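Local coordinates for CELA1 protein (Mycobacterium tuberculosis, PDB 1UP2) that probably hydrolyses internal beta-1,4-glucosidic bonds of cellulose as a family 6 endoglucanase, at residues A[40-45]-A[260-265]; A[190-195]-A[218-223]; A[233-238]-A[265-270]. One frame throughout, in Å; residues are numbered along the deposited sequence.

Contact 1 (A[40-45]-A[260-265]); sequences QSYWLD and IKRPGE. With BGC (beta-D-glucopyranose), chain E; IFM (5-hydroxymethyl-3,4-dihydroxypiperidine), chain D; ACT (acetate ion), chain H.
Arg-262 runs alongside the backbone of Ser-41 and across the side chain of Gln-40, amide and guanidinium planes turned 71° apart. Its extended chain lays CB against Gln-40 OE1, 3.2 Å away, and puts NE 2.7 Å from Ser-41 O in a bent, weak hydrogen bond. The guanidinium is held further by a salt bridge from NH2 to Asp-13 and a weak bond from NH1 to an acetate ion. Gln-40 OE1 also sits against Pro-263 CD, and a water donates to both Gln-40 OE1 and Pro-263 O, while NE2 turns back to Thr-38.

A second grip centres on Ile-260 O, which two donors approach from the same face of its carbonyl plane: Ser-41 OG at 2.7 Å and Trp-43 NE1 at 2.9 Å. The carbonyl oxygen lies nearly in the indole plane, so this bond restrains the ring's rotation. One indole face carries the glucose unit BGC (chain E), its C5 3.5 Å above the ring centre. Lys-261, bent at chi2 (72°), brings NZ to O5 and O6 of that sugar and, at 2.7 Å, to O3 of IFM (chain D). Glu-265 OE1 accepts from the same O6.

Strand 42-44, at one margin of the parallel sheet, lies beside strand 72-75 and packs Tyr-42 and Leu-44 against helix 50-66; the loop following strand 254-258, at the other margin, meets it here.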
loop_
_atom_site.group_PDB
_atom_site.type_symbol
_atom_site.label_atom_id
_atom_site.label_comp_id
_atom_site.label_asym_id
_atom_site.label_seq_id
_atom_site.Cartn_x
_atom_site.Cartn_y
_atom_site.Cartn_z
ATOM N N GLN A 40 3.031 9.463 -3.178
ATOM C CA GLN A 40 2.533 8.088 -3.310
ATOM C C GLN A 40 3.580 7.072 -2.823
ATOM O O GLN A 40 4.803 7.301 -2.913
ATOM C CB GLN A 40 2.240 7.769 -4.784
ATOM C CG GLN A 40 1.180 8.643 -5.422
ATOM C CD GLN A 40 1.279 8.726 -6.933
ATOM O OE1 GLN A 40 1.228 7.700 -7.616
ATOM N NE2 GLN A 40 1.332 9.954 -7.457
ATOM N N SER A 41 3.124 5.906 -2.397
ATOM C CA SER A 41 4.045 4.909 -1.885
ATOM C C SER A 41 4.887 4.286 -2.986
ATOM O O SER A 41 4.478 4.175 -4.148
ATOM C CB SER A 41 3.313 3.844 -1.056
ATOM O OG SER A 41 2.736 2.880 -1.913
ATOM N N TYR A 42 6.075 3.865 -2.586
ATOM C CA TYR A 42 7.097 3.316 -3.482
ATOM C C TYR A 42 7.123 1.790 -3.232
ATOM O O TYR A 42 7.368 1.335 -2.121
ATOM C CB TYR A 42 8.400 4.011 -3.103
ATOM C CG TYR A 42 9.667 3.539 -3.728
ATOM C CD1 TYR A 42 9.969 3.823 -5.030
ATOM C CD2 TYR A 42 10.637 2.924 -2.947
ATOM C CE1 TYR A 42 11.195 3.429 -5.570
ATOM C CE2 TYR A 42 11.852 2.561 -3.470
ATOM C CZ TYR A 42 12.127 2.816 -4.768
ATOM O OH TYR A 42 13.353 2.420 -5.258
ATOM N N TRP A 43 6.765 1.022 -4.252
ATOM C CA TRP A 43 6.546 -0.418 -4.103
ATOM C C TRP A 43 7.830 -1.212 -4.382
ATOM O O TRP A 43 8.505 -1.013 -5.412
ATOM C CB TRP A 43 5.455 -0.914 -5.061
ATOM C CG TRP A 43 4.069 -0.452 -4.746
ATOM C CD1 TRP A 43 3.636 0.834 -4.732
ATOM C CD2 TRP A 43 2.920 -1.257 -4.456
ATOM N NE1 TRP A 43 2.306 0.892 -4.418
ATOM C CE2 TRP A 43 1.825 -0.372 -4.270
ATOM C CE3 TRP A 43 2.689 -2.629 -4.353
ATOM C CZ2 TRP A 43 0.552 -0.799 -3.987
ATOM C CZ3 TRP A 43 1.396 -3.065 -4.064
ATOM C CH2 TRP A 43 0.339 -2.151 -3.901
ATOM N N LEU A 44 8.141 -2.142 -3.487
ATOM C CA LEU A 44 9.264 -3.042 -3.668
ATOM C C LEU A 44 8.779 -4.484 -3.715
ATOM O O LEU A 44 7.926 -4.887 -2.941
ATOM C CB LEU A 44 10.248 -2.881 -2.529
ATOM C CG LEU A 44 10.870 -1.465 -2.406
ATOM C CD1 LEU A 44 11.696 -1.324 -1.139
ATOM C CD2 LEU A 44 11.724 -1.161 -3.585
ATOM N N ASP A 45 9.356 -5.257 -4.611
ATOM C CA ASP A 45 9.032 -6.668 -4.691
ATOM C C ASP A 45 10.260 -7.480 -5.038
ATOM O O ASP A 45 11.372 -7.061 -4.729
ATOM C CB ASP A 45 7.865 -6.869 -5.651
ATOM C CG ASP A 45 8.202 -6.512 -7.091
ATOM O OD1 ASP A 45 9.362 -6.124 -7.426
ATOM O OD2 ASP A 45 7.305 -6.591 -7.948
ATOM N N ILE A 260 -1.511 4.809 -1.685
ATOM C CA ILE A 260 -0.656 3.640 -1.591
ATOM C C ILE A 260 -0.515 3.053 -2.988
ATOM O O ILE A 260 0.575 3.051 -3.543
ATOM C CB ILE A 260 -1.205 2.657 -0.526
ATOM C CG1 ILE A 260 -1.174 3.337 0.869
ATOM C CG2 ILE A 260 -0.363 1.388 -0.486
ATOM C CD1 ILE A 260 -1.886 2.569 2.019
ATOM N N LYS A 261 -1.616 2.594 -3.577
ATOM C CA LYS A 261 -1.667 2.349 -5.026
ATOM C C LYS A 261 -1.308 3.648 -5.757
ATOM O O LYS A 261 -1.699 4.717 -5.297
ATOM C CB LYS A 261 -3.082 1.902 -5.431
ATOM C CG LYS A 261 -3.333 1.802 -6.951
ATOM C CD LYS A 261 -2.601 0.575 -7.557
ATOM C CE LYS A 261 -2.717 0.540 -9.087
ATOM N NZ LYS A 261 -1.819 -0.484 -9.743
ATOM N N ARG A 262 -0.594 3.547 -6.889
ATOM C CA ARG A 262 -0.258 4.716 -7.727
ATOM C C ARG A 262 -1.263 4.929 -8.874
ATOM O O ARG A 262 -1.349 4.087 -9.782
ATOM C CB ARG A 262 1.160 4.565 -8.289
ATOM C CG ARG A 262 2.240 4.469 -7.215
ATOM C CD ARG A 262 3.702 4.631 -7.713
ATOM N NE ARG A 262 4.573 5.162 -6.663
ATOM C CZ ARG A 262 5.846 5.511 -6.812
ATOM N NH1 ARG A 262 6.486 5.361 -7.967
ATOM N NH2 ARG A 262 6.505 5.966 -5.759
ATOM N N PRO A 263 -2.048 6.010 -8.825
ATOM C CA PRO A 263 -3.056 6.284 -9.866
ATOM C C PRO A 263 -2.445 6.259 -11.263
ATOM O O PRO A 263 -1.402 6.875 -11.467
ATOM C CB PRO A 263 -3.549 7.684 -9.522
ATOM C CG PRO A 263 -3.459 7.728 -8.041
ATOM C CD PRO A 263 -2.088 7.034 -7.750
ATOM N N GLY A 264 -3.064 5.519 -12.183
ATOM C CA GLY A 264 -2.522 5.358 -13.519
ATOM C C GLY A 264 -1.882 4.004 -13.762
ATOM O O GLY A 264 -1.781 3.543 -14.887
ATOM N N GLU A 265 -1.428 3.354 -12.700
ATOM C CA GLU A 265 -0.804 2.072 -12.860
ATOM C C GLU A 265 -1.913 1.019 -12.972
ATOM O O GLU A 265 -2.842 0.973 -12.149
ATOM C CB GLU A 265 0.222 1.851 -11.752
ATOM C CG GLU A 265 1.307 2.921 -11.842
ATOM C CD GLU A 265 2.544 2.670 -11.017
ATOM O OE1 GLU A 265 2.580 1.744 -10.147
ATOM O OE2 GLU A 265 3.524 3.442 -11.258
HETATM C C2 BGC E . 1.520 -4.146 -9.081
HETATM C C3 BGC E . 2.865 -3.460 -8.762
HETATM C C4 BGC E . 2.754 -1.934 -8.646
HETATM C C5 BGC E . 1.530 -1.544 -7.765
HETATM C C6 BGC E . 1.230 -0.039 -7.624
HETATM C C1 BGC E . 0.396 -3.587 -8.214
HETATM O O2 BGC E . 1.582 -5.574 -9.015
HETATM O O3 BGC E . 3.852 -3.825 -9.709
HETATM O O4 BGC E . 3.980 -1.474 -8.108
HETATM O O5 BGC E . 0.368 -2.174 -8.274
HETATM O O6 BGC E . 0.711 0.488 -8.838
HETATM O O4 IFM D . -0.832 -4.085 -8.703
HETATM C C4 IFM D . -1.871 -4.049 -7.711
HETATM C C3 IFM D . -3.147 -3.903 -8.498
HETATM O O3 IFM D . -3.305 -2.539 -8.896
HETATM C C2 IFM D . -4.349 -4.434 -7.730
HETATM N N IFM D . -4.244 -5.867 -7.430
HETATM C C1 IFM D . -2.893 -6.391 -7.259
HETATM C C5 IFM D . -1.845 -5.335 -6.849
HETATM C C6 IFM D . -1.909 -5.022 -5.364
HETATM O O6 IFM D . -2.965 -4.158 -5.023
HETATM C C ACT H . 10.403 5.062 -8.912
HETATM O O ACT H . 9.231 4.770 -9.138
HETATM O OXT ACT H . 10.739 5.925 -8.080
HETATM C CH3 ACT H . 11.501 4.367 -9.688
HETATM O O HOH W 1 0.953 7.529 -10.212
#

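Contact 2 (A[190-195]-A[218-223]); sequences SNFYTT and TSRNGA. With IFM (5-hydroxymethyl-3,4-dihydroxypiperidine), chain D; BGC (beta-D-glucopyranose), chain C.
Asn-221 ND2 makes two hydrogen bonds across the contact, to Tyr-193 O, at 2.9 Å and close to the amide plane, and to Thr-195 OG1, at 3.0 Å. Its chi1 of 79° sets CG between the backbone N and the carbonyl carbon, turning the amide to this pair. Arg-220 NH2 also bonds to the first loop, reaching Ser-190 O at 2.9 Å from well above the carbonyl plane, and forms a salt bridge with Asp-267.

Ring contacts centre on the same arginine. Phe-192 places the rim of its ring over one guanidinium face, CZ above the centre of the group and 3.4 Å from Arg-220 CZ, with the planes 36° apart. Arg-220 O lies at the ring edge near CD2.

Two waters bridge the loops: one links Asn-191 O, Ser-219 OG and Arg-220 NE, the other Asn-191 O and Arg-220 N.

Sugar contacts come from the first loop. Ser-190 OG is 2.6 Å from IFM (chain D) O6, and Asn-191 ND2 donates almost straight (175°) to BGC (chain C) O6 at 2.7 Å.

The loops follow the adjacent parallel strands 184-187 and 213-217; the first leads into helix 195-208, where Thr-194 is the N-cap, and Thr-195 and Thr-218 both pack on Tyr-257 of strand 254-258.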
loop_
_atom_site.group_PDB
_atom_site.type_symbol
_atom_site.label_atom_id
_atom_site.label_comp_id
_atom_site.label_asym_id
_atom_site.label_seq_id
_atom_site.Cartn_x
_atom_site.Cartn_y
_atom_site.Cartn_z
ATOM N N SER A 190 -5.347 -0.218 -3.267
ATOM C CA SER A 190 -5.681 -0.464 -4.654
ATOM C C SER A 190 -7.169 -0.709 -4.844
ATOM O O SER A 190 -7.574 -1.218 -5.876
ATOM C CB SER A 190 -4.895 -1.651 -5.244
ATOM O OG SER A 190 -3.499 -1.596 -4.977
ATOM N N ASN A 191 -7.980 -0.349 -3.867
ATOM C CA ASN A 191 -9.417 -0.422 -4.036
ATOM C C ASN A 191 -10.065 0.978 -4.058
ATOM O O ASN A 191 -9.365 1.982 -4.194
ATOM C CB ASN A 191 -10.040 -1.430 -3.071
ATOM C CG ASN A 191 -11.213 -2.195 -3.697
ATOM O OD1 ASN A 191 -12.244 -1.589 -4.062
ATOM N ND2 ASN A 191 -11.068 -3.516 -3.841
ATOM N N PHE A 192 -11.392 1.028 -3.974
ATOM C CA PHE A 192 -12.168 2.193 -4.344
ATOM C C PHE A 192 -13.279 2.532 -3.366
ATOM O O PHE A 192 -14.086 3.394 -3.666
ATOM C CB PHE A 192 -12.792 1.882 -5.707
ATOM C CG PHE A 192 -11.786 1.454 -6.736
ATOM C CD1 PHE A 192 -11.460 0.113 -6.880
ATOM C CD2 PHE A 192 -11.192 2.368 -7.576
ATOM C CE1 PHE A 192 -10.522 -0.287 -7.831
ATOM C CE2 PHE A 192 -10.254 1.958 -8.520
ATOM C CZ PHE A 192 -9.930 0.623 -8.636
ATOM N N TYR A 193 -13.358 1.835 -2.217
ATOM C CA TYR A 193 -14.455 2.088 -1.254
ATOM C C TYR A 193 -14.320 3.467 -0.606
ATOM O O TYR A 193 -13.208 3.952 -0.448
ATOM C CB TYR A 193 -14.554 0.965 -0.221
ATOM C CG TYR A 193 -14.870 -0.351 -0.876
ATOM C CD1 TYR A 193 -16.141 -0.598 -1.356
ATOM C CD2 TYR A 193 -13.878 -1.316 -1.082
ATOM C CE1 TYR A 193 -16.447 -1.778 -1.995
ATOM C CE2 TYR A 193 -14.189 -2.513 -1.736
ATOM C CZ TYR A 193 -15.469 -2.727 -2.184
ATOM O OH TYR A 193 -15.830 -3.877 -2.845
ATOM N N THR A 194 -15.450 4.100 -0.263
ATOM C CA THR A 194 -15.425 5.437 0.341
ATOM C C THR A 194 -14.635 5.485 1.629
ATOM O O THR A 194 -14.553 4.515 2.380
ATOM C CB THR A 194 -16.842 6.000 0.604
ATOM O OG1 THR A 194 -17.502 5.188 1.600
ATOM C CG2 THR A 194 -17.692 5.915 -0.646
ATOM N N THR A 195 -14.029 6.625 1.874
ATOM C CA THR A 195 -13.295 6.872 3.087
ATOM C C THR A 195 -14.182 6.633 4.315
ATOM O O THR A 195 -13.728 6.006 5.276
ATOM C CB THR A 195 -12.739 8.297 3.045
ATOM O OG1 THR A 195 -11.760 8.394 2.006
ATOM C CG2 THR A 195 -11.995 8.678 4.303
ATOM N N THR A 218 -6.651 6.351 -0.274
ATOM C CA THR A 218 -7.606 7.231 -0.955
ATOM C C THR A 218 -7.180 7.604 -2.363
ATOM O O THR A 218 -7.720 8.555 -2.968
ATOM C CB THR A 218 -7.828 8.522 -0.135
ATOM O OG1 THR A 218 -6.554 9.130 0.184
ATOM C CG2 THR A 218 -8.478 8.216 1.232
ATOM N N SER A 219 -6.259 6.843 -2.937
ATOM C CA SER A 219 -5.786 7.126 -4.288
ATOM C C SER A 219 -6.894 7.155 -5.375
ATOM O O SER A 219 -6.846 7.968 -6.276
ATOM C CB SER A 219 -4.701 6.128 -4.680
ATOM O OG SER A 219 -5.175 4.806 -4.587
ATOM N N ARG A 220 -7.893 6.283 -5.265
ATOM C CA ARG A 220 -8.881 6.125 -6.333
ATOM C C ARG A 220 -10.332 6.028 -5.839
ATOM O O ARG A 220 -11.201 5.474 -6.557
ATOM C CB ARG A 220 -8.519 4.884 -7.161
ATOM C CG ARG A 220 -7.187 4.974 -7.799
ATOM C CD ARG A 220 -6.850 3.860 -8.784
ATOM N NE ARG A 220 -6.794 2.537 -8.148
ATOM C CZ ARG A 220 -6.636 1.397 -8.822
ATOM N NH1 ARG A 220 -6.480 1.420 -10.143
ATOM N NH2 ARG A 220 -6.586 0.239 -8.169
ATOM N N ASN A 221 -10.617 6.591 -4.657
ATOM C CA ASN A 221 -11.912 6.371 -4.004
ATOM C C ASN A 221 -12.807 7.595 -3.930
ATOM O O ASN A 221 -13.797 7.590 -3.173
ATOM C CB ASN A 221 -11.762 5.721 -2.612
ATOM C CG ASN A 221 -11.370 6.711 -1.533
ATOM O OD1 ASN A 221 -10.844 7.789 -1.839
ATOM N ND2 ASN A 221 -11.638 6.362 -0.261
ATOM N N GLY A 222 -12.466 8.619 -4.714
ATOM C CA GLY A 222 -13.238 9.858 -4.760
ATOM C C GLY A 222 -14.683 9.727 -5.192
ATOM O O GLY A 222 -15.537 10.562 -4.799
ATOM N N ALA A 223 -14.957 8.708 -6.011
ATOM C CA ALA A 223 -16.314 8.421 -6.482
ATOM C C ALA A 223 -16.841 7.080 -5.953
ATOM O O ALA A 223 -17.829 6.554 -6.461
ATOM C CB ALA A 223 -16.350 8.460 -8.024
HETATM O O4 IFM D . -0.832 -4.085 -8.703
HETATM C C4 IFM D . -1.871 -4.049 -7.711
HETATM C C3 IFM D . -3.147 -3.903 -8.498
HETATM O O3 IFM D . -3.305 -2.539 -8.896
HETATM C C2 IFM D . -4.349 -4.434 -7.730
HETATM N N IFM D . -4.244 -5.867 -7.430
HETATM C C1 IFM D . -2.893 -6.391 -7.259
HETATM C C5 IFM D . -1.845 -5.335 -6.849
HETATM C C6 IFM D . -1.909 -5.022 -5.364
HETATM O O6 IFM D . -2.965 -4.158 -5.023
HETATM C C2 BGC C . -7.816 -8.982 -5.785
HETATM C C3 BGC C . -6.467 -8.316 -5.535
HETATM C C4 BGC C . -6.650 -6.801 -5.333
HETATM C C5 BGC C . -7.702 -6.522 -4.276
HETATM C C6 BGC C . -7.989 -5.016 -4.146
HETATM C C1 BGC C . -8.773 -8.606 -4.667
HETATM O O2 BGC C . -7.717 -10.389 -5.984
HETATM O O3 BGC C . -5.602 -8.555 -6.638
HETATM O O4 BGC C . -5.421 -6.199 -4.969
HETATM O O5 BGC C . -8.917 -7.186 -4.615
HETATM O O6 BGC C . -8.884 -4.844 -3.068
HETATM O O HOH W 2 -6.784 2.516 -5.307
HETATM O O HOH W 3 -8.622 4.451 -3.061
#

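Contact 3 (A[233-238]-A[265-270]); sequences WCNPSG and ESDGTC. With IFM (5-hydroxymethyl-3,4-dihydroxypiperidine), chain D; BGC (beta-D-glucopyranose), chain C; IFM (5-hydroxymethyl-3,4-dihydroxypiperidine), chain B; BGC (beta-D-glucopyranose), chain E.
Cys-234 and Cys-270 are joined by a disulfide, SG to SG 2.0 Å, which ties two loops together covalently. Beside it lies the tightly packed part of the contact, built on Asn-235 and Asp-267. Their side chains lie antiparallel alongside each other, amide and carboxylate planes 29° apart, and each takes the other's backbone N-H. Asn-235 N donates to the anti lone pair of Asp-267 OD2 at 2.9 Å, while Asp-267 N donates to Asn-235 OD1, also at 2.9 Å and nearly straight (170°). Asn-235 CG is anti to its carbonyl carbon (chi1 -66°), which carries the amide across to the facing loop. There ND2 bonds in its own plane to Ser-266 OG at 3.1 Å and has a further partner in Glu-274. Ser-266 OG, which also bonds to Pro-275 O, accepts from Gly-268 N in an ST turn.

With OD2 thus engaged, Asp-267 OD1 faces the ligand: it accepts from IFM (chain D) O3 at 2.6 Å.

Away from this core the contact thins. Pro-236 meets the facing loop merely through CD, 4.0 Å from Asp-267 OD2, and the chain then runs out to exposed Ser-237 and Gly-238. Trp-233 turns to the ligand instead: one indole face takes BGC (chain C) C2, 3.7 Å above the plane, and IFM (chain B) O4, while Cys-234 CB lies against the opposite face.

An aromatic platform beneath a sugar ring, as Trp-233 provides, is a familiar feature of carbohydrate-binding clefts; here the two disulfide-linked loops line the sugar-binding cleft of a family 6 glycoside hydrolase.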
loop_
_atom_site.group_PDB
_atom_site.type_symbol
_atom_site.label_atom_id
_atom_site.label_comp_id
_atom_site.label_asym_id
_atom_site.label_seq_id
_atom_site.Cartn_x
_atom_site.Cartn_y
_atom_site.Cartn_z
ATOM N N TRP A 233 -12.855 -4.361 -9.077
ATOM C CA TRP A 233 -11.612 -3.736 -8.614
ATOM C C TRP A 233 -10.522 -3.734 -9.725
ATOM O O TRP A 233 -9.437 -3.196 -9.530
ATOM C CB TRP A 233 -11.107 -4.470 -7.348
ATOM C CG TRP A 233 -11.159 -5.958 -7.527
ATOM C CD1 TRP A 233 -12.192 -6.787 -7.169
ATOM C CD2 TRP A 233 -10.228 -6.772 -8.254
ATOM N NE1 TRP A 233 -11.927 -8.063 -7.587
ATOM C CE2 TRP A 233 -10.725 -8.088 -8.239
ATOM C CE3 TRP A 233 -8.988 -6.535 -8.847
ATOM C CZ2 TRP A 233 -10.060 -9.157 -8.843
ATOM C CZ3 TRP A 233 -8.314 -7.596 -9.425
ATOM C CH2 TRP A 233 -8.867 -8.899 -9.422
ATOM N N CYS A 234 -10.803 -4.356 -10.876
ATOM C CA CYS A 234 -9.771 -4.593 -11.901
ATOM C C CYS A 234 -9.907 -3.570 -13.044
ATOM O O CYS A 234 -10.718 -3.752 -13.939
ATOM C CB CYS A 234 -9.832 -6.044 -12.407
ATOM S SG CYS A 234 -8.232 -6.735 -12.953
ATOM N N ASN A 235 -9.118 -2.496 -12.984
ATOM C CA ASN A 235 -9.234 -1.330 -13.900
ATOM C C ASN A 235 -10.673 -0.876 -14.182
ATOM O O ASN A 235 -11.046 -0.768 -15.365
ATOM C CB ASN A 235 -8.566 -1.619 -15.237
ATOM C CG ASN A 235 -7.069 -1.795 -15.118
ATOM O OD1 ASN A 235 -6.429 -1.145 -14.296
ATOM N ND2 ASN A 235 -6.497 -2.617 -15.991
ATOM N N PRO A 236 -11.465 -0.600 -13.131
ATOM C CA PRO A 236 -12.820 -0.114 -13.325
ATOM C C PRO A 236 -12.800 1.286 -13.975
ATOM O O PRO A 236 -11.866 2.104 -13.797
ATOM C CB PRO A 236 -13.392 -0.046 -11.889
ATOM C CG PRO A 236 -12.180 0.127 -11.022
ATOM C CD PRO A 236 -11.132 -0.717 -11.698
ATOM N N SER A 237 -13.815 1.554 -14.774
ATOM C CA SER A 237 -13.975 2.900 -15.328
ATOM C C SER A 237 -14.804 3.759 -14.363
ATOM O O SER A 237 -15.362 3.267 -13.403
ATOM C CB SER A 237 -14.579 2.824 -16.725
ATOM O OG SER A 237 -15.867 2.283 -16.679
ATOM N N GLY A 238 -14.857 5.062 -14.611
ATOM C CA GLY A 238 -15.686 5.951 -13.812
ATOM C C GLY A 238 -15.177 6.273 -12.404
ATOM O O GLY A 238 -15.896 6.884 -11.613
ATOM N N GLU A 265 -1.428 3.354 -12.700
ATOM C CA GLU A 265 -0.804 2.072 -12.860
ATOM C C GLU A 265 -1.913 1.019 -12.972
ATOM O O GLU A 265 -2.842 0.973 -12.149
ATOM C CB GLU A 265 0.222 1.851 -11.752
ATOM C CG GLU A 265 1.307 2.921 -11.842
ATOM C CD GLU A 265 2.544 2.670 -11.017
ATOM O OE1 GLU A 265 2.580 1.744 -10.147
ATOM O OE2 GLU A 265 3.524 3.442 -11.258
ATOM N N SER A 266 -1.852 0.236 -14.054
ATOM C CA SER A 266 -2.831 -0.798 -14.327
ATOM C C SER A 266 -2.949 -1.796 -13.173
ATOM O O SER A 266 -1.980 -2.099 -12.507
ATOM C CB SER A 266 -2.425 -1.585 -15.575
ATOM O OG SER A 266 -3.447 -2.515 -15.942
ATOM N N ASP A 267 -4.150 -2.330 -13.004
ATOM C CA ASP A 267 -4.418 -3.403 -12.067
ATOM C C ASP A 267 -4.161 -4.787 -12.638
ATOM O O ASP A 267 -4.122 -5.751 -11.892
ATOM C CB ASP A 267 -5.877 -3.353 -11.600
ATOM C CG ASP A 267 -6.214 -2.065 -10.880
ATOM O OD1 ASP A 267 -5.474 -1.683 -9.945
ATOM O OD2 ASP A 267 -7.205 -1.373 -11.192
ATOM N N GLY A 268 -4.019 -4.866 -13.954
ATOM C CA GLY A 268 -3.689 -6.126 -14.631
ATOM C C GLY A 268 -4.331 -6.217 -15.997
ATOM O O GLY A 268 -4.951 -5.263 -16.485
ATOM N N THR A 269 -4.241 -7.394 -16.604
ATOM C CA THR A 269 -4.894 -7.590 -17.867
ATOM C C THR A 269 -6.419 -7.545 -17.753
ATOM O O THR A 269 -7.118 -7.086 -18.684
ATOM C CB THR A 269 -4.421 -8.903 -18.554
ATOM O OG1 THR A 269 -4.550 -10.008 -17.670
ATOM C CG2 THR A 269 -2.960 -8.826 -18.922
ATOM N N CYS A 270 -6.919 -8.027 -16.617
ATOM C CA CYS A 270 -8.312 -7.805 -16.190
ATOM C C CYS A 270 -9.362 -8.429 -17.145
ATOM O O CYS A 270 -10.521 -8.016 -17.172
ATOM C CB CYS A 270 -8.589 -6.300 -15.951
ATOM S SG CYS A 270 -7.654 -5.643 -14.573
HETATM O O4 IFM D . -0.832 -4.085 -8.703
HETATM C C4 IFM D . -1.871 -4.049 -7.711
HETATM C C3 IFM D . -3.147 -3.903 -8.498
HETATM O O3 IFM D . -3.305 -2.539 -8.896
HETATM C C2 IFM D . -4.349 -4.434 -7.730
HETATM N N IFM D . -4.244 -5.867 -7.430
HETATM C C1 IFM D . -2.893 -6.391 -7.259
HETATM C C5 IFM D . -1.845 -5.335 -6.849
HETATM C C6 IFM D . -1.909 -5.022 -5.364
HETATM O O6 IFM D . -2.965 -4.158 -5.023
HETATM C C2 BGC C . -7.816 -8.982 -5.785
HETATM C C3 BGC C . -6.467 -8.316 -5.535
HETATM C C4 BGC C . -6.650 -6.801 -5.333
HETATM C C5 BGC C . -7.702 -6.522 -4.276
HETATM C C6 BGC C . -7.989 -5.016 -4.146
HETATM C C1 BGC C . -8.773 -8.606 -4.667
HETATM O O2 BGC C . -7.717 -10.389 -5.984
HETATM O O3 BGC C . -5.602 -8.555 -6.638
HETATM O O4 BGC C . -5.421 -6.199 -4.969
HETATM O O5 BGC C . -8.917 -7.186 -4.615
HETATM O O6 BGC C . -8.884 -4.844 -3.068
HETATM O O4 IFM B . -10.026 -9.234 -4.924
HETATM C C4 IFM B . -10.880 -9.393 -3.783
HETATM C C3 IFM B . -11.890 -8.256 -3.744
HETATM O O3 IFM B . -11.216 -7.027 -3.443
HETATM C C2 IFM B . -12.984 -8.496 -2.697
HETATM N N IFM B . -13.559 -9.837 -2.782
HETATM C C1 IFM B . -12.594 -10.938 -2.787
HETATM C C5 IFM B . -11.575 -10.745 -3.906
HETATM C C6 IFM B . -10.471 -11.818 -3.893
HETATM O O6 IFM B . -11.058 -13.110 -3.856
HETATM C C2 BGC E . 1.520 -4.146 -9.081
HETATM C C3 BGC E . 2.865 -3.460 -8.762
HETATM C C4 BGC E . 2.754 -1.934 -8.646
HETATM C C5 BGC E . 1.530 -1.544 -7.765
HETATM C C6 BGC E . 1.230 -0.039 -7.624
HETATM C C1 BGC E . 0.396 -3.587 -8.214
HETATM O O2 BGC E . 1.582 -5.574 -9.015
HETATM O O3 BGC E . 3.852 -3.825 -9.709
HETATM O O4 BGC E . 3.980 -1.474 -8.108
HETATM O O5 BGC E . 0.368 -2.174 -8.274
HETATM O O6 BGC E . 0.711 0.488 -8.838
#

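All three contacts lie along one sugar-binding cleft, their centres 13 to 14 Å apart. Contact 2 is nested within the chain loop closed by contact 1 and precedes contact 3, whose segments alternate with those of contact 1; the latter two share Glu-265. Contact 1 brings together the outermost strand 42-44 and the loop after the other outermost strand, 254-258, whereas contacts 2 and 3 use loops at the C-terminal ends of strands 184-187, 213-217 and 254-258. All touch IFM (chain D). The Arg-220 to Asp-267 salt bridge joins contacts 2 and 3, and Lys-261 of contact 1 packs on residues of both others, so the ligand-binding loops form a continuous network.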